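Local coordinates for putative transcriptional regulator (Clostridium difficile, PDB 3QI7), which is of unknown function but has the fold of periplasmic binding proteins and probably is a lipoprotein that binds a small ligand such as a sugar, at residues 159-164 with 189-194; 302-307 with 364-369; 19-24 with 61-66; 257-262 with 277-282. All coordinates share one frame; numbering follows the deposited sequence.

In the fold
Along the chain contact 3 comes first, then contact 1, contact 4 and contact 2, each closing before the next opens. Contacts 3 and 1 lie on opposite sides of the chain's centre, their own centres about 35 Å apart, and belong to two different sheets: a mixed one holding strands 13-19 and 57-63, and a three-stranded parallel one holding 159-164 and 191-196. That division is consistent with the two lobes of a periplasmic binding protein. Contact 2 uses strand 361-370 of the mixed sheet and lies near the middle of the molecule. Contact 4 touches it, centres about 11 Å apart, through Tyr279 against Pro303 and Pro305 and Pro257 against Tyr302.

Contact 1. Residues 159-164 with 189-194; sequences FIHYAS and LPFVQV
Four backbone hydrogen bonds join strand 159-164 to 189-194 in parallel register. Phe159 N donates to Pro190 O and His161 N to Val192 O, while Phe159 O and His161 O accept from Val192 N and Val194 N; the bond from His161 N is nearly straight, 175° at the hydrogen. A fifth, from Ala163 N to Val194 O, is weak at 3.5 Å. These strands and helix 171-186 form a beta-alpha-beta crossover, the repeating unit of a parallel Rossmann-like sheet in which 159-164 is the central strand and 191-196 an outer one.

On the face covered by helix 171-186, Phe159 and Phe191 run side by side with CG anti to the backbone N; their planes are 29° apart but slid so far that the rings overlap little, Phe159 CD1 meeting Phe191 CE1 at 3.8 Å and CD1 just behind it. Phe191 CE1 and CZ rest against His161 CB. On the other face Ile160 CD1 reaches Val192 CG2 at 3.6 Å, and Tyr162 lays CD1 and CE1 along Val194 CB, its hydroxyl bonded to Asp215 of helix 203-223.

One water, in the plane of the His161 ring, links ND1 to Val194 O, to which it donates at 2.8 Å.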
loop_
_atom_site.group_PDB
_atom_site.type_symbol
_atom_site.label_atom_id
_atom_site.label_comp_id
_atom_site.label_asym_id
_atom_site.label_seq_id
_atom_site.Cartn_x
_atom_site.Cartn_y
_atom_site.Cartn_z
ATOM N N PHE A 159 7.710 21.440 7.162
ATOM C CA PHE A 159 6.909 20.224 7.122
ATOM C C PHE A 159 6.100 20.159 8.417
ATOM O O PHE A 159 6.689 20.087 9.509
ATOM C CB PHE A 159 7.823 19.005 7.029
ATOM C CG PHE A 159 7.119 17.690 6.809
ATOM C CD1 PHE A 159 6.351 17.077 7.826
ATOM C CD2 PHE A 159 7.301 16.993 5.604
ATOM C CE1 PHE A 159 5.773 15.858 7.596
ATOM C CE2 PHE A 159 6.673 15.777 5.382
ATOM C CZ PHE A 159 5.940 15.213 6.381
ATOM N N ILE A 160 4.772 20.203 8.300
ATOM C CA ILE A 160 3.874 20.114 9.480
ATOM C C ILE A 160 3.352 18.662 9.578
ATOM O O ILE A 160 2.793 18.155 8.615
ATOM C CB ILE A 160 2.696 21.135 9.412
ATOM C CG1 ILE A 160 3.139 22.487 8.834
ATOM C CG2 ILE A 160 2.076 21.362 10.824
ATOM C CD1 ILE A 160 4.299 23.244 9.568
ATOM N N HIS A 161 3.602 17.985 10.715
ATOM C CA HIS A 161 3.140 16.612 10.983
ATOM C C HIS A 161 2.056 16.600 12.052
ATOM O O HIS A 161 2.282 17.134 13.152
ATOM C CB HIS A 161 4.328 15.791 11.489
ATOM C CG HIS A 161 4.033 14.335 11.686
ATOM N ND1 HIS A 161 3.385 13.846 12.811
ATOM C CD2 HIS A 161 4.350 13.256 10.931
ATOM C CE1 HIS A 161 3.297 12.528 12.713
ATOM N NE2 HIS A 161 3.869 12.147 11.581
ATOM N N TYR A 162 0.884 16.046 11.704
ATOM C CA TYR A 162 -0.300 16.012 12.581
ATOM C C TYR A 162 -0.646 14.549 12.915
ATOM O O TYR A 162 -0.799 13.727 12.025
ATOM C CB TYR A 162 -1.514 16.662 11.884
ATOM C CG TYR A 162 -1.460 18.154 11.736
ATOM C CD1 TYR A 162 -1.618 18.972 12.822
ATOM C CD2 TYR A 162 -1.295 18.750 10.481
ATOM C CE1 TYR A 162 -1.563 20.347 12.690
ATOM C CE2 TYR A 162 -1.249 20.110 10.337
ATOM C CZ TYR A 162 -1.389 20.920 11.451
ATOM O OH TYR A 162 -1.347 22.285 11.300
ATOM N N ALA A 163 -0.818 14.268 14.213
ATOM C CA ALA A 163 -1.105 12.938 14.764
ATOM C C ALA A 163 -1.466 13.130 16.229
ATOM O O ALA A 163 -0.903 14.007 16.887
ATOM C CB ALA A 163 0.141 12.051 14.704
ATOM N N SER A 164 -2.389 12.315 16.735
ATOM C CA SER A 164 -2.740 12.315 18.164
ATOM C C SER A 164 -1.683 11.545 18.972
ATOM O O SER A 164 -0.954 10.749 18.415
ATOM C CB SER A 164 -4.106 11.660 18.376
ATOM O OG SER A 164 -4.026 10.240 18.312
ATOM N N LEU A 189 15.104 21.173 6.227
ATOM C CA LEU A 189 13.668 21.466 6.159
ATOM C C LEU A 189 13.101 21.602 7.572
ATOM O O LEU A 189 13.000 20.613 8.308
ATOM C CB LEU A 189 12.919 20.343 5.432
ATOM C CG LEU A 189 11.391 20.430 5.245
ATOM C CD1 LEU A 189 10.960 21.835 4.773
ATOM C CD2 LEU A 189 10.941 19.351 4.261
ATOM N N PRO A 190 12.684 22.819 7.952
ATOM C CA PRO A 190 12.053 22.976 9.258
ATOM C C PRO A 190 10.912 21.978 9.480
ATOM O O PRO A 190 10.093 21.760 8.609
ATOM C CB PRO A 190 11.553 24.428 9.232
ATOM C CG PRO A 190 12.514 25.127 8.296
ATOM C CD PRO A 190 12.809 24.100 7.236
ATOM N N PHE A 191 10.902 21.342 10.645
ATOM C CA PHE A 191 9.917 20.338 10.953
ATOM C C PHE A 191 9.102 20.791 12.168
ATOM O O PHE A 191 9.668 21.233 13.158
ATOM C CB PHE A 191 10.605 18.998 11.221
ATOM C CG PHE A 191 9.676 17.924 11.656
ATOM C CD1 PHE A 191 8.946 17.212 10.733
ATOM C CD2 PHE A 191 9.551 17.601 13.009
ATOM C CE1 PHE A 191 8.072 16.205 11.145
ATOM C CE2 PHE A 191 8.702 16.604 13.421
ATOM C CZ PHE A 191 7.954 15.903 12.486
ATOM N N VAL A 192 7.777 20.680 12.069
ATOM C CA VAL A 192 6.868 21.097 13.130
ATOM C C VAL A 192 5.979 19.931 13.503
ATOM O O VAL A 192 5.189 19.474 12.681
ATOM C CB VAL A 192 5.987 22.276 12.665
ATOM C CG1 VAL A 192 5.072 22.758 13.819
ATOM C CG2 VAL A 192 6.889 23.416 12.106
ATOM N N GLN A 193 6.091 19.421 14.735
ATOM C CA GLN A 193 5.183 18.340 15.170
ATOM C C GLN A 193 4.042 18.906 16.002
ATOM O O GLN A 193 4.272 19.611 16.980
ATOM C CB GLN A 193 5.927 17.249 15.954
ATOM C CG GLN A 193 5.004 16.268 16.631
ATOM C CD GLN A 193 5.759 15.232 17.398
ATOM O OE1 GLN A 193 6.965 15.132 17.263
ATOM N NE2 GLN A 193 5.058 14.483 18.243
ATOM N N VAL A 194 2.815 18.595 15.595
ATOM C CA VAL A 194 1.621 19.092 16.258
ATOM C C VAL A 194 0.735 17.931 16.669
ATOM O O VAL A 194 0.314 17.107 15.821
ATOM C CB VAL A 194 0.839 20.044 15.362
ATOM C CG1 VAL A 194 -0.388 20.645 16.138
ATOM C CG2 VAL A 194 1.745 21.144 14.861
HETATM O O HOH W 1 2.235 15.102 15.186
#

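Contact 2. Residues 302-307 with 364-369; sequences YPMPMD and VILSQL
With CG anti to the carbonyl carbon in both Tyr302 (chi1 -57°) and Leu366 (chi1 -62°), the two side chains cross at about a right angle, and the leucine CB comes over one face of the tyrosine ring. The segments join the proline-rich turn leading into helix 306-324, with Pro305 at its N-cap, to strand 361-370 of the mixed sheet in this periplasmic-binding-protein fold. No hydrogen bond crosses between them.

Leu366 CB sits 4.2 Å from the centroid of the Tyr302 ring, a CH-pi contact displaced toward the rim. Beyond it the leucine chain continues to CD1, which lies against both Tyr302 CB and Met304 O. The phenol runs on past the strand until its OH approaches Ile365 CG2, and Arg143 and Arg150 of helix 140-153 also touch this tyrosine. Pro303 brings CD against Ser367 O at 3.3 Å, while Leu369 covers the Tyr302 carbonyl with CB and CD2. Met304 O and Ser367 O are buried here, along with Leu366 N, and none of the three has a polar partner in the model. Leu366 O, by contrast, accepts from Arg150.

Farther along, Met306, a selenomethionine, is bent at chi2 and chi3 so that its chain slides past Val364 in the opposite direction. Its CE presses on Val364 CG1 at 3.4 Å, tighter than ordinary van der Waals contact.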
loop_
_atom_site.group_PDB
_atom_site.type_symbol
_atom_site.label_atom_id
_atom_site.label_comp_id
_atom_site.label_asym_id
_atom_site.label_seq_id
_atom_site.Cartn_x
_atom_site.Cartn_y
_atom_site.Cartn_z
ATOM N N TYR A 302 1.340 8.255 -5.426
ATOM C CA TYR A 302 1.905 7.181 -6.240
ATOM C C TYR A 302 0.997 6.932 -7.454
ATOM O O TYR A 302 -0.152 7.375 -7.473
ATOM C CB TYR A 302 1.997 5.880 -5.446
ATOM C CG TYR A 302 2.782 5.871 -4.159
ATOM C CD1 TYR A 302 3.909 6.691 -3.980
ATOM C CD2 TYR A 302 2.446 4.981 -3.143
ATOM C CE1 TYR A 302 4.662 6.631 -2.816
ATOM C CE2 TYR A 302 3.172 4.912 -1.956
ATOM C CZ TYR A 302 4.285 5.736 -1.791
ATOM O OH TYR A 302 5.014 5.667 -0.614
ATOM N N PRO A 303 1.484 6.203 -8.481
ATOM C CA PRO A 303 0.613 5.806 -9.581
ATOM C C PRO A 303 -0.577 4.935 -9.153
ATOM O O PRO A 303 -1.601 4.897 -9.852
ATOM C CB PRO A 303 1.556 4.968 -10.484
ATOM C CG PRO A 303 2.850 5.476 -10.210
ATOM C CD PRO A 303 2.862 5.777 -8.742
HETATM N N MSE A 304 -0.424 4.207 -8.049
HETATM C CA MSE A 304 -1.500 3.365 -7.513
HETATM C C MSE A 304 -1.326 3.161 -6.011
HETATM O O MSE A 304 -0.226 3.319 -5.504
HETATM C CB MSE A 304 -1.587 2.004 -8.251
HETATM C CG MSE A 304 -0.301 1.219 -8.432
HETATM SE SE MSE A 304 -0.432 -0.285 -9.720
HETATM C CE MSE A 304 -1.982 -1.243 -9.069
ATOM N N PRO A 305 -2.406 2.800 -5.301
ATOM C CA PRO A 305 -2.222 2.604 -3.875
ATOM C C PRO A 305 -1.415 1.368 -3.595
ATOM O O PRO A 305 -1.463 0.442 -4.374
ATOM C CB PRO A 305 -3.627 2.395 -3.341
ATOM C CG PRO A 305 -4.578 2.468 -4.565
ATOM C CD PRO A 305 -3.759 2.426 -5.772
HETATM N N MSE A 306 -0.715 1.355 -2.489
HETATM C CA MSE A 306 0.054 0.165 -2.115
HETATM C C MSE A 306 -0.888 -1.065 -1.840
HETATM O O MSE A 306 -0.525 -2.231 -2.112
HETATM C CB MSE A 306 0.910 0.479 -0.886
HETATM C CG MSE A 306 2.173 1.267 -1.179
HETATM SE SE MSE A 306 3.380 0.174 -2.322
HETATM C CE MSE A 306 3.885 -1.173 -1.170
ATOM N N ASP A 307 -2.083 -0.804 -1.312
ATOM C CA ASP A 307 -3.085 -1.854 -1.089
ATOM C C ASP A 307 -3.489 -2.580 -2.372
ATOM O O ASP A 307 -3.953 -3.725 -2.317
ATOM C CB ASP A 307 -4.373 -1.285 -0.443
ATOM C CG ASP A 307 -4.223 -1.008 1.062
ATOM O OD1 ASP A 307 -3.152 -1.290 1.622
ATOM O OD2 ASP A 307 -5.192 -0.503 1.678
ATOM N N VAL A 364 9.187 -1.769 -0.566
ATOM C CA VAL A 364 9.087 -1.034 -1.822
ATOM C C VAL A 364 8.542 0.362 -1.596
ATOM O O VAL A 364 7.709 0.560 -0.724
ATOM C CB VAL A 364 8.209 -1.813 -2.882
ATOM C CG1 VAL A 364 6.895 -2.246 -2.314
ATOM C CG2 VAL A 364 7.970 -1.000 -4.160
ATOM N N ILE A 365 9.043 1.319 -2.371
ATOM C CA ILE A 365 8.486 2.664 -2.452
ATOM C C ILE A 365 8.274 2.877 -3.928
ATOM O O ILE A 365 9.176 2.609 -4.703
ATOM C CB ILE A 365 9.471 3.785 -1.944
ATOM C CG1 ILE A 365 9.824 3.601 -0.455
ATOM C CG2 ILE A 365 8.873 5.210 -2.206
ATOM C CD1 ILE A 365 8.662 3.717 0.512
ATOM N N LEU A 366 7.100 3.331 -4.325
ATOM C CA LEU A 366 6.849 3.601 -5.758
ATOM C C LEU A 366 7.343 4.990 -6.140
ATOM O O LEU A 366 7.477 5.854 -5.279
ATOM C CB LEU A 366 5.345 3.502 -6.060
ATOM C CG LEU A 366 4.785 2.114 -5.800
ATOM C CD1 LEU A 366 3.255 2.103 -6.055
ATOM C CD2 LEU A 366 5.506 1.087 -6.688
ATOM N N SER A 367 7.599 5.189 -7.428
ATOM C CA SER A 367 7.952 6.489 -7.959
ATOM C C SER A 367 6.854 7.478 -7.701
ATOM O O SER A 367 5.687 7.137 -7.609
ATOM C CB SER A 367 8.235 6.457 -9.457
ATOM O OG SER A 367 9.523 5.935 -9.694
ATOM N N GLN A 368 7.270 8.720 -7.562
ATOM C CA GLN A 368 6.389 9.811 -7.254
ATOM C C GLN A 368 5.476 10.118 -8.431
ATOM O O GLN A 368 5.899 10.148 -9.573
ATOM C CB GLN A 368 7.217 11.061 -6.945
ATOM C CG GLN A 368 6.373 12.242 -6.553
ATOM C CD GLN A 368 7.191 13.497 -6.322
ATOM O OE1 GLN A 368 8.092 13.798 -7.085
ATOM N NE2 GLN A 368 6.809 14.271 -5.331
ATOM N N LEU A 369 4.229 10.434 -8.129
ATOM C CA LEU A 369 3.349 11.049 -9.117
ATOM C C LEU A 369 2.964 12.406 -8.588
ATOM O O LEU A 369 2.571 12.517 -7.426
ATOM C CB LEU A 369 2.115 10.157 -9.342
ATOM C CG LEU A 369 1.022 10.776 -10.235
ATOM C CD1 LEU A 369 1.512 10.869 -11.696
ATOM C CD2 LEU A 369 -0.268 9.962 -10.139
#

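Contact 3. Residues 19-24 with 61-66; sequences TQPLSE and HVVLPE
Thr19 is the last residue of strand 13-19, and its short side chain meets His61 at nearly a right angle. CB lies 3.7 Å from His61 NE2, and CG2, anti to the carbonyl carbon, also borders the imidazole. The tip, OG1, occupies the crowded position between backbone N and carbonyl carbon (chi1 77°). There it accepts from His61 NE2 at 2.8 Å, almost exactly in the ring plane, and donates to Gln20 O from above that carbonyl's plane. Because His61 ND1 bonds to Glu33, both ring nitrogens are engaged and the imidazole is fixed in rotation; the carboxylate would probably polarise it.

The backbone beneath is a parallel beta pairing: Thr19 N donates to Val62 O, and Leu64 N to Thr19 O along a nearly straight line (176°). Past the strand ends Pro21 turns CB onto Val63 CG1 at 3.7 Å and CD onto Leu64 O. Ser23 OG donates to the anti lone pair of Glu66 OE2 at 3.0 Å, and a water bridges Glu24 OE1 and Pro65 O. Glu24 OE1 also accepts from Gln20 NE2, and the OE1 of the same amide is hydrogen-bonded to Thr95 OG1 and Gln97 NE2.

These loops leave the C-terminal ends of strands 13-19 and 57-63, which with helix 26-42 make a beta-alpha-beta unit. That helix packs on Thr19 and His61, while helix 72-80 lies against Leu64 and Pro65.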
loop_
_atom_site.group_PDB
_atom_site.type_symbol
_atom_site.label_atom_id
_atom_site.label_comp_id
_atom_site.label_asym_id
_atom_site.label_seq_id
_atom_site.Cartn_x
_atom_site.Cartn_y
_atom_site.Cartn_z
ATOM N N THR A 19 -7.562 -12.635 1.014
ATOM C CA THR A 19 -7.789 -11.273 1.442
ATOM C C THR A 19 -8.848 -11.234 2.538
ATOM O O THR A 19 -9.563 -12.211 2.750
ATOM C CB THR A 19 -8.294 -10.376 0.296
ATOM O OG1 THR A 19 -9.671 -10.639 0.057
ATOM C CG2 THR A 19 -7.502 -10.607 -1.013
ATOM N N GLN A 20 -8.952 -10.087 3.203
ATOM C CA GLN A 20 -10.125 -9.779 4.017
ATOM C C GLN A 20 -11.353 -9.552 3.112
ATOM O O GLN A 20 -11.211 -9.363 1.884
ATOM C CB GLN A 20 -9.858 -8.575 4.929
ATOM C CG GLN A 20 -8.767 -8.839 6.012
ATOM C CD GLN A 20 -8.442 -7.603 6.870
ATOM O OE1 GLN A 20 -7.269 -7.304 7.148
ATOM N NE2 GLN A 20 -9.482 -6.876 7.278
ATOM N N PRO A 21 -12.560 -9.609 3.701
ATOM C CA PRO A 21 -13.757 -9.455 2.885
ATOM C C PRO A 21 -13.948 -8.040 2.373
ATOM O O PRO A 21 -13.323 -7.081 2.880
ATOM C CB PRO A 21 -14.919 -9.861 3.817
ATOM C CG PRO A 21 -14.354 -10.096 5.137
ATOM C CD PRO A 21 -12.861 -10.065 5.072
ATOM N N LEU A 22 -14.798 -7.939 1.354
ATOM C CA LEU A 22 -15.064 -6.681 0.665
ATOM C C LEU A 22 -15.423 -5.594 1.674
ATOM O O LEU A 22 -14.959 -4.469 1.561
ATOM C CB LEU A 22 -16.194 -6.879 -0.338
ATOM C CG LEU A 22 -16.694 -5.702 -1.183
ATOM C CD1 LEU A 22 -15.604 -5.156 -2.101
ATOM C CD2 LEU A 22 -17.926 -6.175 -1.986
ATOM N N SER A 23 -16.213 -5.956 2.682
ATOM C CA SER A 23 -16.669 -5.011 3.719
ATOM C C SER A 23 -15.538 -4.378 4.537
ATOM O O SER A 23 -15.745 -3.335 5.151
ATOM C CB SER A 23 -17.649 -5.705 4.675
ATOM O OG SER A 23 -17.028 -6.801 5.372
ATOM N N GLU A 24 -14.373 -5.023 4.564
ATOM C CA GLU A 24 -13.240 -4.605 5.386
ATOM C C GLU A 24 -12.092 -4.001 4.547
ATOM O O GLU A 24 -11.577 -2.940 4.894
ATOM C CB GLU A 24 -12.728 -5.795 6.202
ATOM C CG GLU A 24 -13.732 -6.375 7.192
ATOM C CD GLU A 24 -13.137 -7.445 8.086
ATOM O OE1 GLU A 24 -12.054 -7.970 7.755
ATOM O OE2 GLU A 24 -13.766 -7.778 9.131
ATOM N N HIS A 61 -9.721 -16.957 -5.210
ATOM C CA HIS A 61 -9.881 -15.953 -4.171
ATOM C C HIS A 61 -10.465 -16.535 -2.872
ATOM O O HIS A 61 -11.628 -16.928 -2.809
ATOM C CB HIS A 61 -10.747 -14.800 -4.682
ATOM C CG HIS A 61 -10.726 -13.588 -3.806
ATOM N ND1 HIS A 61 -11.482 -12.467 -4.073
ATOM C CD2 HIS A 61 -10.046 -13.315 -2.667
ATOM C CE1 HIS A 61 -11.260 -11.552 -3.146
ATOM N NE2 HIS A 61 -10.404 -12.047 -2.271
ATOM N N VAL A 62 -9.652 -16.537 -1.827
ATOM C CA VAL A 62 -10.035 -17.047 -0.516
ATOM C C VAL A 62 -10.323 -15.868 0.408
ATOM O O VAL A 62 -9.468 -14.970 0.567
ATOM C CB VAL A 62 -8.887 -17.871 0.092
ATOM C CG1 VAL A 62 -9.260 -18.397 1.502
ATOM C CG2 VAL A 62 -8.483 -19.021 -0.832
ATOM N N VAL A 63 -11.515 -15.850 1.006
ATOM C CA VAL A 63 -11.962 -14.716 1.809
ATOM C C VAL A 63 -11.925 -15.075 3.282
ATOM O O VAL A 63 -12.548 -16.030 3.723
ATOM C CB VAL A 63 -13.357 -14.272 1.404
ATOM C CG1 VAL A 63 -13.760 -12.982 2.139
ATOM C CG2 VAL A 63 -13.407 -14.118 -0.126
ATOM N N LEU A 64 -11.158 -14.312 4.050
ATOM C CA LEU A 64 -11.075 -14.542 5.486
ATOM C C LEU A 64 -12.404 -14.195 6.168
ATOM O O LEU A 64 -13.131 -13.309 5.705
ATOM C CB LEU A 64 -9.961 -13.683 6.100
ATOM C CG LEU A 64 -8.516 -13.981 5.708
ATOM C CD1 LEU A 64 -7.665 -12.711 5.908
ATOM C CD2 LEU A 64 -7.921 -15.169 6.484
ATOM N N PRO A 65 -12.677 -14.826 7.322
ATOM C CA PRO A 65 -13.828 -14.421 8.115
ATOM C C PRO A 65 -13.697 -12.960 8.523
ATOM O O PRO A 65 -12.589 -12.461 8.633
ATOM C CB PRO A 65 -13.790 -15.362 9.341
ATOM C CG PRO A 65 -12.500 -16.017 9.337
ATOM C CD PRO A 65 -11.865 -15.870 7.976
ATOM N N GLU A 66 -14.812 -12.273 8.721
ATOM C CA GLU A 66 -14.777 -10.931 9.291
ATOM C C GLU A 66 -14.079 -10.975 10.647
ATOM O O GLU A 66 -14.214 -11.959 11.377
ATOM C CB GLU A 66 -16.187 -10.366 9.451
ATOM C CG GLU A 66 -16.843 -10.025 8.122
ATOM C CD GLU A 66 -18.143 -9.267 8.292
ATOM O OE1 GLU A 66 -18.787 -9.400 9.343
ATOM O OE2 GLU A 66 -18.522 -8.538 7.360
HETATM O O HOH W 2 -10.981 -10.170 8.430
#

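Contact 4. Residues 257-262 with 277-282; sequences PSPIQT and QNYDKI
The ring of Tyr279 has the backbone carbon of Gln277 over the centre of one face, 4.0 Å above its plane, so the residue folds back on the chain just before its own helix. Ile260 CG2 approaches the ring edge near its plane, 4.1 Å from CE1. The puckered ring of Pro259 comes in with its side chain crossing that of Tyr279 at about a right angle, Pro259 CG lying 4.0 Å from Tyr279 CD1. CG of the tyrosine, anti to the carbonyl carbon (chi1 -60°), helps place the phenol ring there.

Ile282, three residues on along the helix, supplies the other half of the surface. Its CG2, anti to the backbone N, fits against Pro259 CB and lies 3.5 Å from Pro259 O, while CD1 extends to Ile260 CD1 at 4.2 Å. No hydrogen bond joins the segments.

Each segment also carries a small polar motif of its own. In the loop between helices 234-247 and 263-267, Ser258 OG accepts from Gln261 N at 3.2 Å, an ST motif, and more weakly from Ile260 N. At the start of helix 279-292, Asn278 is the N-cap: its OD1 accepts from Lys281 N, with the donor well above the amide carbonyl plane, and Asn278 also centres an inverse gamma turn.

Val27 of helix 26-42 touches Ile260 and Tyr279, and Ile271 touches both isoleucines. On the solvent-facing side of the helix, Lys281 reaches out through an extended chain to a salt bridge with Asp275.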
loop_
_atom_site.group_PDB
_atom_site.type_symbol
_atom_site.label_atom_id
_atom_site.label_comp_id
_atom_site.label_asym_id
_atom_site.label_seq_id
_atom_site.Cartn_x
_atom_site.Cartn_y
_atom_site.Cartn_z
ATOM N N PRO A 257 -0.766 7.076 0.193
ATOM C CA PRO A 257 -1.173 7.526 -1.145
ATOM C C PRO A 257 -2.188 6.609 -1.827
ATOM O O PRO A 257 -2.003 5.400 -1.880
ATOM C CB PRO A 257 0.134 7.541 -1.926
ATOM C CG PRO A 257 1.184 7.832 -0.872
ATOM C CD PRO A 257 0.703 7.020 0.320
ATOM N N SER A 258 -3.273 7.218 -2.293
ATOM C CA SER A 258 -4.356 6.508 -2.944
ATOM C C SER A 258 -5.236 7.440 -3.777
ATOM O O SER A 258 -5.837 8.354 -3.235
ATOM C CB SER A 258 -5.228 5.798 -1.909
ATOM O OG SER A 258 -6.322 5.200 -2.569
ATOM N N PRO A 259 -5.327 7.188 -5.088
ATOM C CA PRO A 259 -6.212 7.988 -5.941
ATOM C C PRO A 259 -7.685 7.815 -5.599
ATOM O O PRO A 259 -8.506 8.738 -5.833
ATOM C CB PRO A 259 -5.931 7.445 -7.350
ATOM C CG PRO A 259 -4.664 6.695 -7.253
ATOM C CD PRO A 259 -4.565 6.189 -5.853
ATOM N N ILE A 260 -8.042 6.629 -5.094
ATOM C CA ILE A 260 -9.447 6.295 -4.876
ATOM C C ILE A 260 -9.971 6.717 -3.488
ATOM O O ILE A 260 -11.160 7.032 -3.344
ATOM C CB ILE A 260 -9.705 4.800 -5.171
ATOM C CG1 ILE A 260 -11.209 4.479 -5.139
ATOM C CG2 ILE A 260 -8.913 3.893 -4.211
ATOM C CD1 ILE A 260 -12.057 5.303 -6.113
ATOM N N GLN A 261 -9.101 6.793 -2.485
ATOM C CA GLN A 261 -9.528 7.229 -1.141
ATOM C C GLN A 261 -9.384 8.721 -0.990
ATOM O O GLN A 261 -8.312 9.283 -1.274
ATOM C CB GLN A 261 -8.678 6.557 -0.048
ATOM C CG GLN A 261 -8.809 5.085 0.015
ATOM C CD GLN A 261 -10.247 4.655 0.254
ATOM O OE1 GLN A 261 -10.883 4.080 -0.630
ATOM N NE2 GLN A 261 -10.777 4.973 1.441
ATOM N N THR A 262 -10.461 9.371 -0.555
ATOM C CA THR A 262 -10.427 10.791 -0.184
ATOM C C THR A 262 -10.338 11.764 -1.373
ATOM O O THR A 262 -11.093 12.730 -1.434
ATOM C CB THR A 262 -9.265 11.135 0.822
ATOM O OG1 THR A 262 -9.261 10.206 1.934
ATOM C CG2 THR A 262 -9.438 12.576 1.319
ATOM N N GLN A 277 -10.916 0.793 -10.033
ATOM C CA GLN A 277 -9.561 0.242 -10.051
ATOM C C GLN A 277 -8.779 0.739 -11.288
ATOM O O GLN A 277 -7.683 0.260 -11.557
ATOM C CB GLN A 277 -9.579 -1.310 -10.049
ATOM C CG GLN A 277 -9.854 -2.001 -8.700
ATOM C CD GLN A 277 -11.296 -1.835 -8.233
ATOM O OE1 GLN A 277 -11.572 -1.249 -7.164
ATOM N NE2 GLN A 277 -12.226 -2.311 -9.046
ATOM N N ASN A 278 -9.343 1.674 -12.058
ATOM C CA ASN A 278 -8.611 2.251 -13.173
ATOM C C ASN A 278 -7.814 3.479 -12.649
ATOM O O ASN A 278 -8.222 4.628 -12.796
ATOM C CB ASN A 278 -9.542 2.633 -14.322
ATOM C CG ASN A 278 -8.785 3.023 -15.580
ATOM O OD1 ASN A 278 -7.656 3.522 -15.527
ATOM N ND2 ASN A 278 -9.413 2.836 -16.708
ATOM N N TYR A 279 -6.685 3.207 -12.020
ATOM C CA TYR A 279 -5.946 4.262 -11.332
ATOM C C TYR A 279 -5.375 5.309 -12.290
ATOM O O TYR A 279 -5.285 6.473 -11.915
ATOM C CB TYR A 279 -4.868 3.664 -10.438
ATOM C CG TYR A 279 -5.464 2.753 -9.405
ATOM C CD1 TYR A 279 -6.317 3.256 -8.430
ATOM C CD2 TYR A 279 -5.221 1.383 -9.415
ATOM C CE1 TYR A 279 -6.903 2.438 -7.510
ATOM C CE2 TYR A 279 -5.805 0.543 -8.454
ATOM C CZ TYR A 279 -6.628 1.074 -7.513
ATOM O OH TYR A 279 -7.228 0.269 -6.578
ATOM N N ASP A 280 -5.011 4.932 -13.510
ATOM C CA ASP A 280 -4.483 5.931 -14.461
ATOM C C ASP A 280 -5.555 6.954 -14.851
ATOM O O ASP A 280 -5.266 8.135 -14.994
ATOM C CB ASP A 280 -3.952 5.274 -15.724
ATOM C CG ASP A 280 -2.709 4.449 -15.466
ATOM O OD1 ASP A 280 -2.071 4.616 -14.404
ATOM O OD2 ASP A 280 -2.388 3.610 -16.306
ATOM N N LYS A 281 -6.791 6.485 -14.996
ATOM C CA LYS A 281 -7.895 7.334 -15.416
ATOM C C LYS A 281 -8.290 8.246 -14.251
ATOM O O LYS A 281 -8.585 9.423 -14.456
ATOM C CB LYS A 281 -9.080 6.469 -15.883
ATOM C CG LYS A 281 -10.275 7.291 -16.369
ATOM C CD LYS A 281 -11.510 6.425 -16.684
ATOM C CE LYS A 281 -12.620 7.274 -17.349
ATOM N NZ LYS A 281 -13.933 6.542 -17.448
ATOM N N ILE A 282 -8.317 7.690 -13.039
ATOM C CA ILE A 282 -8.584 8.482 -11.835
ATOM C C ILE A 282 -7.529 9.593 -11.697
ATOM O O ILE A 282 -7.865 10.741 -11.406
ATOM C CB ILE A 282 -8.644 7.632 -10.561
ATOM C CG1 ILE A 282 -9.784 6.585 -10.660
ATOM C CG2 ILE A 282 -8.846 8.539 -9.307
ATOM C CD1 ILE A 282 -9.726 5.474 -9.582
#